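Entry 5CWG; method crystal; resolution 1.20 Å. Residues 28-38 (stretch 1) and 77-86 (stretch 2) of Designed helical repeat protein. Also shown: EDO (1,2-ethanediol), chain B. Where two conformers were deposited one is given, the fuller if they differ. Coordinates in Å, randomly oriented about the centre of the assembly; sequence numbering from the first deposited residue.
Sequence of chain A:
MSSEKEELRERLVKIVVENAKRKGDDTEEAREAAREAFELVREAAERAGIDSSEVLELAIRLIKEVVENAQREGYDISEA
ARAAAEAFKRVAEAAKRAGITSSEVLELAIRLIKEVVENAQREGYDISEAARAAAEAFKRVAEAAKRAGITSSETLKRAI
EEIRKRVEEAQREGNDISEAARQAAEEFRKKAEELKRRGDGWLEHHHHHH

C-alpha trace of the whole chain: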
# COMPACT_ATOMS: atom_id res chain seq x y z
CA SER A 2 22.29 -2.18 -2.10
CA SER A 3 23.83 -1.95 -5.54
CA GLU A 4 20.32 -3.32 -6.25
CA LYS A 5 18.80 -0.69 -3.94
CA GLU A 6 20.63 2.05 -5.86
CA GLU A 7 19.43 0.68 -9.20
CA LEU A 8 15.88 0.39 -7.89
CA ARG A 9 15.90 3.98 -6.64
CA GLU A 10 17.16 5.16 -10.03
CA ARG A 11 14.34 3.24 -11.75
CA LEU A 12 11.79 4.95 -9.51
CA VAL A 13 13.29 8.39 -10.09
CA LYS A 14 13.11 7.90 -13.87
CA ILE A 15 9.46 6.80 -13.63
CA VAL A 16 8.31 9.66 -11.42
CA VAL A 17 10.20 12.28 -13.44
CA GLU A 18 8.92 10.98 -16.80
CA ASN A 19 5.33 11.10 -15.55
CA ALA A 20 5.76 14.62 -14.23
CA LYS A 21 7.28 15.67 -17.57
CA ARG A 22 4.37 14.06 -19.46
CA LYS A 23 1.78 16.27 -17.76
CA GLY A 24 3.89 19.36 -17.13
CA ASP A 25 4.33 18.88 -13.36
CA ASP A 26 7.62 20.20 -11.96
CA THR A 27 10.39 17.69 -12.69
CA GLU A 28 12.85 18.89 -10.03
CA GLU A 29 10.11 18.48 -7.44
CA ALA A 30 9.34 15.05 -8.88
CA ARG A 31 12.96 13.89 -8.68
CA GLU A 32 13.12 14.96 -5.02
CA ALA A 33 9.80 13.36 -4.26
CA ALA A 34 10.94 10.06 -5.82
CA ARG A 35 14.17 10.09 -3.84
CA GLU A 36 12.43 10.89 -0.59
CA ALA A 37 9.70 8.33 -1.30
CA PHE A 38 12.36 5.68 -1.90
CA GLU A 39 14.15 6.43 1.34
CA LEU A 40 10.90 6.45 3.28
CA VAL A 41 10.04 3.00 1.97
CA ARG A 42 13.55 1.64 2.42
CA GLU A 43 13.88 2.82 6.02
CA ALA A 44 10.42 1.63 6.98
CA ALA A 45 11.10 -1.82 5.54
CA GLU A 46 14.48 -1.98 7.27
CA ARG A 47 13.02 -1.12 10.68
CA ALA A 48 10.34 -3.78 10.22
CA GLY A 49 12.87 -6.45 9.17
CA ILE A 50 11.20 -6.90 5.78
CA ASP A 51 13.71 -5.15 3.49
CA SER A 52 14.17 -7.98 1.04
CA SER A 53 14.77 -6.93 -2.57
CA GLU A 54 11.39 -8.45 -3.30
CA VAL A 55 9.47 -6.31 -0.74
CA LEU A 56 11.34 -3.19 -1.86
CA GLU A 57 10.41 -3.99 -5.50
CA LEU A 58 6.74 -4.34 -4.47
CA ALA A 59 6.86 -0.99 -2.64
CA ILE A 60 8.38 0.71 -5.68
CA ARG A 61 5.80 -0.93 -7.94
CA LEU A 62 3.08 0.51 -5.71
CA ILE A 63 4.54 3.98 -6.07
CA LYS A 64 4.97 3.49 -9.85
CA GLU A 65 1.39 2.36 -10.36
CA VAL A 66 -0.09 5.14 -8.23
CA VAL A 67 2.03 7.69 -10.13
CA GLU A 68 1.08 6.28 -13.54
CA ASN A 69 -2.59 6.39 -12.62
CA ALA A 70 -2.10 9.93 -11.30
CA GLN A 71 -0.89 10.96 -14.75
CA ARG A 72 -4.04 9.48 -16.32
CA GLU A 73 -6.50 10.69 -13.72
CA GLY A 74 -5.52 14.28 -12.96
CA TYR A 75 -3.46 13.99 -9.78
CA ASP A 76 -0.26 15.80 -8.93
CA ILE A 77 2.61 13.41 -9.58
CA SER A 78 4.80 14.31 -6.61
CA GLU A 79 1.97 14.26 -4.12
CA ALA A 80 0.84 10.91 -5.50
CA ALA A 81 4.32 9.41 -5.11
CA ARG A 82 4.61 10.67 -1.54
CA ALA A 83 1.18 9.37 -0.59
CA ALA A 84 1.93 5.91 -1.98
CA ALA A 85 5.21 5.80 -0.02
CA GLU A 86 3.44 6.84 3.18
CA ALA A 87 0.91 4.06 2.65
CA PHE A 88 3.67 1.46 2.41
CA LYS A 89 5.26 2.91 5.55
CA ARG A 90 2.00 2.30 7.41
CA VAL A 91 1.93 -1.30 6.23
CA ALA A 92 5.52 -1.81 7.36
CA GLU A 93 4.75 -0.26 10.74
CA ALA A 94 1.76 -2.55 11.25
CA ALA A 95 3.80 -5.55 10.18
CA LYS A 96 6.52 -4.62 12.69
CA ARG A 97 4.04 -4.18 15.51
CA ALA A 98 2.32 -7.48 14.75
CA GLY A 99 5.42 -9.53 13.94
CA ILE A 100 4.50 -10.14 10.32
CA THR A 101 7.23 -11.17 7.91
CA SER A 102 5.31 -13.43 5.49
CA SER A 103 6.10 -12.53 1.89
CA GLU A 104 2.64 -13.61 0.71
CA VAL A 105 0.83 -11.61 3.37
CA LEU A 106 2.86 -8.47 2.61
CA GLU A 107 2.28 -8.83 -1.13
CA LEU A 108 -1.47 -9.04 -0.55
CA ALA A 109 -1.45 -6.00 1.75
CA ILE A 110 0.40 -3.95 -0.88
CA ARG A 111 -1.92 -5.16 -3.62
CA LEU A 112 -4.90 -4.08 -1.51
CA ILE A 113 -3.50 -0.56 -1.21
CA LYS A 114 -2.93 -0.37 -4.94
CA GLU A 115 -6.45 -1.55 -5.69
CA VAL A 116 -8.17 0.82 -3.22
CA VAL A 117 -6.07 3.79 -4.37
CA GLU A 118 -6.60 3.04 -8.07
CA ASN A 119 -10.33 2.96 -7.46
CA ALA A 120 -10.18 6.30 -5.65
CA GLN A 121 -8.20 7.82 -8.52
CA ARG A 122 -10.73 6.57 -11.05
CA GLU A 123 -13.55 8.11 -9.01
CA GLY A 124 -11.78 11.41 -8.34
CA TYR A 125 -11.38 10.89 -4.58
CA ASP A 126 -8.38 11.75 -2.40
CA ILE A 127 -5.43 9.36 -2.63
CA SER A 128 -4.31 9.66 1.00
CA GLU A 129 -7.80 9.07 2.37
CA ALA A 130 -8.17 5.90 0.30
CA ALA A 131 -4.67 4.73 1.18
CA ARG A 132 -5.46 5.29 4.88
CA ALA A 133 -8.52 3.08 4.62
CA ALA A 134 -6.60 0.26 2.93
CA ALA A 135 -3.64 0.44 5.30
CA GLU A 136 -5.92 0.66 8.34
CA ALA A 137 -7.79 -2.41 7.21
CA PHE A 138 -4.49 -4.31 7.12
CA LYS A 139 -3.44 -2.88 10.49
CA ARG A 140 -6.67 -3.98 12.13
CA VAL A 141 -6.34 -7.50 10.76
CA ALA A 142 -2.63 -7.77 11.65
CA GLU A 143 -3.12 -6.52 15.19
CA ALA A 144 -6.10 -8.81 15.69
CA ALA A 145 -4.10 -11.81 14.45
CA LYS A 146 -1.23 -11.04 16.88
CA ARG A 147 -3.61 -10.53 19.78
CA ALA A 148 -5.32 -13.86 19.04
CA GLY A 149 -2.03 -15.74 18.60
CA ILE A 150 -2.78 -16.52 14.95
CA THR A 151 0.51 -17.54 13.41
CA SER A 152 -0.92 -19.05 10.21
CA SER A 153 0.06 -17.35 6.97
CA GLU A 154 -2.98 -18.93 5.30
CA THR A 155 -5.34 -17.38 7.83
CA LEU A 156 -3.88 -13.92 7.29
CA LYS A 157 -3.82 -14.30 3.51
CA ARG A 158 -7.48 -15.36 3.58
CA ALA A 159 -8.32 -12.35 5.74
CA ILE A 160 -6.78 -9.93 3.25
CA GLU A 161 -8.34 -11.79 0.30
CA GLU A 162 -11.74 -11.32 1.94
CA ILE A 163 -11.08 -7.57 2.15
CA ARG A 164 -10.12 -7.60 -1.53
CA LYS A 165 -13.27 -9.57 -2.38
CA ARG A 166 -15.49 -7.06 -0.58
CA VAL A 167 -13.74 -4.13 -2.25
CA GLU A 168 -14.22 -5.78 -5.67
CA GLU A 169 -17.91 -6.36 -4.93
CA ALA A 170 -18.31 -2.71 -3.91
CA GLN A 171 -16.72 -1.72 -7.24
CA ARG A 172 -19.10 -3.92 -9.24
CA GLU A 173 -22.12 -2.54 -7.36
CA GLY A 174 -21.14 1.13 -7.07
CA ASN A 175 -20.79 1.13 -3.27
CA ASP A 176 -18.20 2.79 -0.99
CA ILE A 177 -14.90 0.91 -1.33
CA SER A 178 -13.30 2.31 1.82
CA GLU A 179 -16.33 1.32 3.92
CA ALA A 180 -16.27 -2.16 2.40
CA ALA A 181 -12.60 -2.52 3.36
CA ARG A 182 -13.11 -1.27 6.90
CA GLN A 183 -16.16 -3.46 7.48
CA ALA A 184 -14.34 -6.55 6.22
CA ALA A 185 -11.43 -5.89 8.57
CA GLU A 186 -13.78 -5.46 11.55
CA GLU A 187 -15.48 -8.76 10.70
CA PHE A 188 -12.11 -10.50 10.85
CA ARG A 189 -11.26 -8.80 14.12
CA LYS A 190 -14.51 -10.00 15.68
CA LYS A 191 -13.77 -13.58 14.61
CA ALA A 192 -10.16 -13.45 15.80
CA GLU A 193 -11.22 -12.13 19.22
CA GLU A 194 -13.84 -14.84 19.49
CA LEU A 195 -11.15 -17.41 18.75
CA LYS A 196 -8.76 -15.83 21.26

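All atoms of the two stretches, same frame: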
# COMPACT_ATOMS: atom_id res chain seq x y z
N GLU A 28 11.92 18.84 -11.16
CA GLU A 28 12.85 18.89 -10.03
C GLU A 28 12.15 18.46 -8.75
O GLU A 28 12.70 17.69 -7.97
CB GLU A 28 13.46 20.27 -9.89
CG GLU A 28 14.48 20.59 -10.98
CD GLU A 28 15.19 21.91 -10.76
OE1 GLU A 28 15.10 22.46 -9.64
OE2 GLU A 28 15.82 22.41 -11.71
N GLU A 29 10.92 18.91 -8.57
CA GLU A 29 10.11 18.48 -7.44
C GLU A 29 9.89 16.97 -7.50
O GLU A 29 9.98 16.27 -6.49
CB GLU A 29 8.77 19.23 -7.38
CG GLU A 29 7.92 18.80 -6.19
CD GLU A 29 6.52 19.37 -6.17
OE1 GLU A 29 6.18 20.23 -7.00
OE2 GLU A 29 5.74 18.95 -5.29
N ALA A 30 9.63 16.46 -8.69
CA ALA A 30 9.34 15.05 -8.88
C ALA A 30 10.57 14.20 -8.55
O ALA A 30 10.44 13.12 -7.93
CB ALA A 30 8.87 14.79 -10.30
N ARG A 31 11.75 14.63 -8.97
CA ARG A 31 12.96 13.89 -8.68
C ARG A 31 13.17 13.80 -7.16
O ARG A 31 13.49 12.72 -6.63
CB ARG A 31 14.14 14.57 -9.36
CG ARG A 31 15.47 13.91 -9.10
CD ARG A 31 16.57 14.58 -9.90
NE ARG A 31 16.74 15.98 -9.52
CZ ARG A 31 17.42 16.88 -10.23
NH1 ARG A 31 18.01 16.53 -11.36
NH2 ARG A 31 17.50 18.13 -9.80
N GLU A 32 12.97 14.91 -6.46
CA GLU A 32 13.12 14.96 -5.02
C GLU A 32 12.07 14.11 -4.34
O GLU A 32 12.37 13.40 -3.37
CB GLU A 32 13.01 16.41 -4.55
CG GLU A 32 13.21 16.62 -3.07
CD GLU A 32 13.28 18.08 -2.74
OE1 GLU A 32 12.24 18.76 -2.82
OE2 GLU A 32 14.39 18.56 -2.43
N ALA A 33 10.84 14.18 -4.82
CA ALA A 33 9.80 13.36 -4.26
C ALA A 33 10.10 11.87 -4.42
O ALA A 33 9.86 11.07 -3.51
CB ALA A 33 8.45 13.69 -4.88
N ALA A 34 10.59 11.47 -5.59
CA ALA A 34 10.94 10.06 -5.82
C ALA A 34 12.04 9.60 -4.87
O ALA A 34 11.97 8.50 -4.32
CB ALA A 34 11.35 9.85 -7.26
N ARG A 35 13.07 10.42 -4.74
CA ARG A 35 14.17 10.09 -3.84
C ARG A 35 13.72 9.97 -2.40
O ARG A 35 14.08 9.03 -1.71
CB ARG A 35 15.28 11.12 -3.99
CG ARG A 35 16.00 11.04 -5.31
CD ARG A 35 16.93 12.21 -5.59
NE ARG A 35 17.73 11.97 -6.78
CZ ARG A 35 18.47 12.88 -7.41
NH1 ARG A 35 18.47 14.14 -7.00
NH2 ARG A 35 19.16 12.52 -8.48
N GLU A 36 12.91 10.92 -1.96
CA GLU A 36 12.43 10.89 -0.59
C GLU A 36 11.44 9.74 -0.37
O GLU A 36 11.45 9.09 0.68
CB GLU A 36 11.85 12.24 -0.20
CG GLU A 36 12.94 13.29 -0.10
CD GLU A 36 12.47 14.65 0.39
OE1 GLU A 36 11.27 14.95 0.30
OE2 GLU A 36 13.33 15.42 0.85
N ALA A 37 10.63 9.44 -1.39
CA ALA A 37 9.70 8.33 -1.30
C ALA A 37 10.48 7.01 -1.17
O ALA A 37 10.13 6.15 -0.37
CB ALA A 37 8.81 8.28 -2.53
N PHE A 38 11.54 6.88 -1.97
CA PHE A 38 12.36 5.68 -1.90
C PHE A 38 12.95 5.49 -0.51
O PHE A 38 12.91 4.40 0.06
CB PHE A 38 13.46 5.70 -2.96
CG PHE A 38 14.28 4.45 -2.93
CD1 PHE A 38 15.42 4.35 -2.14
CD2 PHE A 38 13.89 3.35 -3.66
CE1 PHE A 38 16.12 3.16 -2.06
CE2 PHE A 38 14.60 2.19 -3.59
CZ PHE A 38 15.71 2.10 -2.79
N ILE A 77 1.72 14.57 -9.57
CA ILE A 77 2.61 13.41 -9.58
C ILE A 77 3.40 13.29 -8.27
O ILE A 77 3.53 12.21 -7.73
CB ILE A 77 3.58 13.47 -10.78
CG1 ILE A 77 2.85 13.35 -12.13
CG2 ILE A 77 4.67 12.41 -10.66
CD1 ILE A 77 1.84 12.23 -12.23
N SER A 78 3.97 14.39 -7.81
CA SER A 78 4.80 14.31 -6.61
C SER A 78 3.97 13.97 -5.38
O SER A 78 4.40 13.16 -4.54
CB SER A 78 5.56 15.62 -6.41
OG SER A 78 6.59 15.76 -7.36
N GLU A 79 2.80 14.57 -5.25
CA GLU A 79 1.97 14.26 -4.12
C GLU A 79 1.53 12.80 -4.15
O GLU A 79 1.44 12.15 -3.12
CB GLU A 79 0.79 15.23 -4.04
CG GLU A 79 1.21 16.67 -3.68
CD GLU A 79 0.08 17.68 -3.73
OE1 GLU A 79 0.31 18.87 -3.41
OE2 GLU A 79 -1.05 17.29 -4.09
N ALA A 80 1.24 12.30 -5.35
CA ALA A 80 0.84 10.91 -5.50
C ALA A 80 1.96 9.95 -5.06
O ALA A 80 1.72 8.98 -4.34
CB ALA A 80 0.42 10.62 -6.96
N ALA A 81 3.18 10.24 -5.49
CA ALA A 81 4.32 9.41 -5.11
C ALA A 81 4.50 9.40 -3.61
O ALA A 81 4.76 8.35 -2.99
CB ALA A 81 5.56 9.92 -5.78
N ARG A 82 4.43 10.56 -2.98
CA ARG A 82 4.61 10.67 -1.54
C ARG A 82 3.53 9.91 -0.81
O ARG A 82 3.80 9.22 0.18
CB ARG A 82 4.70 12.13 -1.11
CG ARG A 82 5.91 12.86 -1.62
CD ARG A 82 5.93 14.32 -1.14
NE ARG A 82 7.10 15.06 -1.63
CZ ARG A 82 8.33 14.96 -1.11
NH1 ARG A 82 8.55 14.16 -0.07
NH2 ARG A 82 9.33 15.64 -1.65
N ALA A 83 2.28 10.05 -1.26
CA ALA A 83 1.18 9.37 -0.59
C ALA A 83 1.32 7.85 -0.67
O ALA A 83 0.98 7.12 0.29
CB ALA A 83 -0.16 9.83 -1.17
N ALA A 84 1.71 7.34 -1.83
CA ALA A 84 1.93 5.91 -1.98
C ALA A 84 3.02 5.41 -1.02
O ALA A 84 2.88 4.35 -0.41
CB ALA A 84 2.27 5.57 -3.42
N ALA A 85 4.10 6.16 -0.92
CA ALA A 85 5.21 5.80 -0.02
C ALA A 85 4.75 5.79 1.43
O ALA A 85 5.09 4.87 2.16
CB ALA A 85 6.36 6.74 -0.24
N GLU A 86 3.97 6.79 1.82
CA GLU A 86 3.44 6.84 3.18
C GLU A 86 2.53 5.65 3.46
O GLU A 86 2.54 5.11 4.58
CB GLU A 86 2.67 8.15 3.40
CG GLU A 86 3.53 9.40 3.40
CD GLU A 86 4.28 9.70 4.68
OE1 GLU A 86 4.35 8.83 5.57
OE2 GLU A 86 4.85 10.82 4.77
C1 EDO B . 7.18 11.14 1.76
O1 EDO B . 6.92 12.53 1.59
C2 EDO B . 8.63 10.85 1.47
O2 EDO B . 9.48 11.56 2.38
O HOH W 1 6.28 17.14 -3.33
O HOH W 2 9.87 17.54 -3.65

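The two stretches are helical and nearly parallel, with N-to-C directions 4° apart and axes approaching to 8.9 Å. Small residues allow this close packing. The CA atoms of Ala30 and Ser78 lie 5.1 Å apart, and those of Ala37 and Ala85 5.3 Å. Ala37 CB meets Ala85 CB at 3.7 Å, a buried apolar contact.

Ser78 points toward the first helix and is buried there. Its OG lies 3.2 Å from Ala30 CA and 3.7 Å from Ala33 CB. Ala30 N is 3.4 Å from Ser78 OG, but the angle is poor and no hydrogen bond forms. Across this interface Ser78 therefore acts as a small packing residue.

Arg82 supplies the polar link. Its CA-to-CB bond points sideways, but chi1 m with chi2 and chi3 t extends the chain, and its end comes nearer the first helix. Arg82 NH2 and NH1 both donate to Glu36 OE1, at 2.8 and 2.9 Å, within a salt bridge. One carboxylate oxygen thus receives two hydrogen bonds. Glu36 OE1 lies at the guanidinium edge, while Ala33 CA covers one face; Arg82 NH2 is 3.5 Å from Ala33 CA. The methyl side chain of Ala33 leaves room for this approach.

The other Arg82 donors are also used. Arg82 NE donates to water 1 at 2.8 Å, and that water donates to Glu29 OE2 at 2.7 Å. Arg82 NH2 donates to water 2 at 2.8 Å. Water 2 in turn donates to Glu29 O at 3.1 Å and Glu32 OE1 at 2.8 Å. Direct contact between Glu32 OE1 and Arg82 NH2 is 4.4 Å, too long for a salt bridge, so the water connects them. Arg82 NH1 also donates to O1 of the 1,2-ethanediol at 2.8 Å, a molecule probably from the crystallisation liquor.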